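Local coordinates for protein EvdMO1 (Micromonospora carbonacea, PDB 5T39) that probably transfers a methyl group from S-adenosylmethionine during everninomicin biosynthesis, through the methyltransferase half of a fused methyltransferase-oxidase enzyme, at residues L163-I173 with A223-V231. Residues are numbered along the deposited sequence; the frame is centred on the assembly and turned at random. Where two conformers were deposited one is given.
Sequences LKDAARVSAGI and AALENAGFV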
loop_
_atom_site.group_PDB
_atom_site.type_symbol
_atom_site.label_atom_id
_atom_site.label_comp_id
_atom_site.label_asym_id
_atom_site.label_seq_id
_atom_site.Cartn_x
_atom_site.Cartn_y
_atom_site.Cartn_z
ATOM N N LEU A 163 8.848 -0.094 -8.483
ATOM C CA LEU A 163 9.983 0.182 -7.619
ATOM C C LEU A 163 10.803 1.353 -8.145
ATOM O O LEU A 163 11.255 2.197 -7.367
ATOM C CB LEU A 163 10.833 -1.076 -7.460
ATOM C CG LEU A 163 10.111 -2.261 -6.818
ATOM C CD1 LEU A 163 11.004 -3.482 -6.830
ATOM C CD2 LEU A 163 9.628 -1.965 -5.401
ATOM N N LYS A 164 11.009 1.418 -9.465
ATOM C CA LYS A 164 11.683 2.576 -10.047
ATOM C C LYS A 164 10.922 3.860 -9.763
ATOM O O LYS A 164 11.530 4.900 -9.485
ATOM C CB LYS A 164 11.833 2.406 -11.550
ATOM C CG LYS A 164 12.958 1.514 -11.961
ATOM C CD LYS A 164 13.094 1.443 -13.473
ATOM C CE LYS A 164 13.462 2.789 -14.082
ATOM N NZ LYS A 164 13.649 2.712 -15.561
ATOM N N ASP A 165 9.594 3.818 -9.850
ATOM C CA ASP A 165 8.800 5.014 -9.574
ATOM C C ASP A 165 8.953 5.467 -8.133
ATOM O O ASP A 165 9.046 6.666 -7.865
ATOM C CB ASP A 165 7.339 4.754 -9.921
ATOM C CG ASP A 165 7.048 5.014 -11.372
ATOM O OD1 ASP A 165 7.667 5.951 -11.923
ATOM O OD2 ASP A 165 6.210 4.296 -11.956
ATOM N N ALA A 166 8.997 4.528 -7.191
ATOM C CA ALA A 166 9.249 4.908 -5.810
ATOM C C ALA A 166 10.599 5.601 -5.674
ATOM O O ALA A 166 10.716 6.611 -4.973
ATOM C CB ALA A 166 9.179 3.674 -4.916
ATOM N N ALA A 167 11.624 5.071 -6.341
ATOM C CA ALA A 167 12.954 5.673 -6.305
ATOM C C ALA A 167 12.985 7.047 -6.963
ATOM O O ALA A 167 13.844 7.870 -6.630
ATOM C CB ALA A 167 13.979 4.753 -6.974
ATOM N N ARG A 168 12.079 7.323 -7.895
ATOM C CA ARG A 168 12.073 8.646 -8.506
ATOM C C ARG A 168 11.700 9.724 -7.505
ATOM O O ARG A 168 12.078 10.885 -7.687
ATOM C CB ARG A 168 11.119 8.692 -9.692
ATOM C CG ARG A 168 11.683 8.099 -10.955
ATOM C CD ARG A 168 10.780 8.414 -12.143
ATOM N NE ARG A 168 11.297 7.849 -13.382
ATOM C CZ ARG A 168 10.987 6.644 -13.848
ATOM N NH1 ARG A 168 10.151 5.854 -13.186
ATOM N NH2 ARG A 168 11.517 6.225 -14.985
ATOM N N VAL A 169 10.950 9.371 -6.461
ATOM C CA VAL A 169 10.426 10.357 -5.521
ATOM C C VAL A 169 11.009 10.247 -4.123
ATOM O O VAL A 169 10.742 11.138 -3.298
ATOM C CB VAL A 169 8.882 10.330 -5.462
ATOM C CG1 VAL A 169 8.299 10.488 -6.859
ATOM C CG2 VAL A 169 8.364 9.038 -4.808
ATOM N N SER A 170 11.779 9.203 -3.817
ATOM C CA SER A 170 12.199 8.959 -2.443
ATOM C C SER A 170 13.434 8.072 -2.410
ATOM O O SER A 170 13.712 7.318 -3.345
ATOM C CB SER A 170 11.078 8.263 -1.669
ATOM O OG SER A 170 11.373 8.137 -0.294
ATOM N N ALA A 171 14.121 8.117 -1.277
ATOM C CA ALA A 171 15.271 7.261 -1.028
ATOM C C ALA A 171 14.944 6.110 -0.094
ATOM O O ALA A 171 15.853 5.355 0.273
ATOM C CB ALA A 171 16.436 8.078 -0.459
ATOM N N GLY A 172 13.692 5.958 0.317
ATOM C CA GLY A 172 13.324 4.883 1.208
ATOM C C GLY A 172 12.022 4.233 0.799
ATOM O O GLY A 172 11.081 4.922 0.400
ATOM N N ILE A 173 11.953 2.913 0.915
ATOM C CA ILE A 173 10.717 2.180 0.673
ATOM C C ILE A 173 10.530 1.135 1.760
ATOM O O ILE A 173 11.474 0.438 2.147
ATOM C CB ILE A 173 10.690 1.555 -0.740
ATOM C CG1 ILE A 173 9.300 0.971 -1.057
ATOM C CG2 ILE A 173 11.804 0.510 -0.919
ATOM C CD1 ILE A 173 9.151 0.530 -2.494
ATOM N N ALA A 223 16.954 -8.107 -7.439
ATOM C CA ALA A 223 17.566 -7.383 -8.546
ATOM C C ALA A 223 16.769 -6.135 -8.904
ATOM O O ALA A 223 17.347 -5.082 -9.179
ATOM C CB ALA A 223 17.713 -8.292 -9.765
ATOM N N ALA A 224 15.436 -6.234 -8.907
ATOM C CA ALA A 224 14.603 -5.082 -9.249
ATOM C C ALA A 224 14.754 -3.969 -8.220
ATOM O O ALA A 224 14.787 -2.786 -8.573
ATOM C CB ALA A 224 13.146 -5.515 -9.363
ATOM N N LEU A 225 14.868 -4.328 -6.939
ATOM C CA LEU A 225 15.136 -3.328 -5.912
ATOM C C LEU A 225 16.471 -2.652 -6.157
ATOM O O LEU A 225 16.565 -1.416 -6.150
ATOM C CB LEU A 225 15.129 -3.990 -4.532
ATOM C CG LEU A 225 13.740 -4.243 -3.973
ATOM C CD1 LEU A 225 13.795 -5.290 -2.885
ATOM C CD2 LEU A 225 13.130 -2.942 -3.459
ATOM N N GLU A 226 17.520 -3.458 -6.379
ATOM C CA GLU A 226 18.859 -2.932 -6.641
ATOM C C GLU A 226 18.855 -2.016 -7.857
ATOM O O GLU A 226 19.427 -0.920 -7.830
ATOM C CB GLU A 226 19.827 -4.105 -6.861
ATOM C CG GLU A 226 21.231 -3.758 -7.393
ATOM C CD GLU A 226 22.202 -3.314 -6.320
ATOM O OE1 GLU A 226 23.315 -2.885 -6.687
ATOM O OE2 GLU A 226 21.867 -3.399 -5.123
ATOM N N ASN A 227 18.213 -2.458 -8.936
ATOM C CA ASN A 227 18.250 -1.722 -10.189
ATOM C C ASN A 227 17.470 -0.421 -10.102
ATOM O O ASN A 227 17.768 0.527 -10.839
ATOM C CB ASN A 227 17.722 -2.605 -11.315
ATOM C CG ASN A 227 18.647 -3.774 -11.614
ATOM O OD1 ASN A 227 19.829 -3.735 -11.278
ATOM N ND2 ASN A 227 18.124 -4.807 -12.262
ATOM N N ALA A 228 16.477 -0.351 -9.211
ATOM C CA ALA A 228 15.769 0.898 -8.969
ATOM C C ALA A 228 16.609 1.882 -8.172
ATOM O O ALA A 228 16.296 3.080 -8.164
ATOM C CB ALA A 228 14.481 0.621 -8.207
ATOM N N GLY A 229 17.660 1.405 -7.501
ATOM C CA GLY A 229 18.515 2.229 -6.673
ATOM C C GLY A 229 18.463 1.899 -5.202
ATOM O O GLY A 229 19.208 2.502 -4.431
ATOM N N PHE A 230 17.611 0.972 -4.778
ATOM C CA PHE A 230 17.529 0.579 -3.372
ATOM C C PHE A 230 18.607 -0.465 -3.125
ATOM O O PHE A 230 18.372 -1.675 -3.119
ATOM C CB PHE A 230 16.130 0.078 -3.036
ATOM C CG PHE A 230 15.066 1.115 -3.227
ATOM C CD1 PHE A 230 14.986 2.197 -2.376
ATOM C CD2 PHE A 230 14.134 1.005 -4.246
ATOM C CE1 PHE A 230 14.018 3.160 -2.540
ATOM C CE2 PHE A 230 13.158 1.962 -4.403
ATOM C CZ PHE A 230 13.099 3.046 -3.548
ATOM N N VAL A 231 19.827 0.042 -2.944
ATOM C CA VAL A 231 21.017 -0.795 -2.877
ATOM C C VAL A 231 21.259 -1.357 -1.484
ATOM O O VAL A 231 22.029 -2.310 -1.342
ATOM C CB VAL A 231 22.255 -0.039 -3.398
ATOM C CG1 VAL A 231 22.102 0.292 -4.874
ATOM C CG2 VAL A 231 22.520 1.216 -2.581
#
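Phe230, just after helix 218-228, packs its ring under the neighbouring helix 159-169 and against the start of strand 172-180, joining helix to helix and helix to sheet in the Rossmann-like methyltransferase fold. The helices 159-169 and 218-228 lie side by side on the seven-stranded sheet, their segment axes 8.9 Å apart and crossing at -31°.

The aromatic contacts centre on a CH-pi interaction: Ile173 CG2 sits over the middle of one face of the Phe230 ring, 3.7 Å from its centroid. With CG1 of Ile173 anti to the backbone N (chi1 -171°), the CG2 branch is the one turned onto the ring. The ring rim meets backbone as well as side chains: Ala171 C lies in the ring plane at the edge, Leu163 O approaches Phe230 CE2 near that plane at 3.5 Å, and Ala167 CB also packs against Phe230 CE2. Ala253 also touches Phe230. Cutting this side chain back to an alanine is likely to open a gap between helix 159-169 and Ile173, whose CG2 would lose its ring face.

Aliphatic packing continues along the helices. Leu163 CD1 rests 3.9 Å from Ala224 CB and also reaches Leu225 CD2, while small alanines let the backbones come close, Lys164 and Ala228 having CA atoms 4.5 Å apart.

Hydrogen bonds shape the turns leading out of both helices. A Schellman motif ends helix 218-228 at Gly229, whose positive phi favours glycine, and Phe230 N donates to Leu225 O. Past helix 159-169, Ser170 OG bonds to Phe144 O and accepts from Gly172 N at 3.2 Å, closing an ST turn.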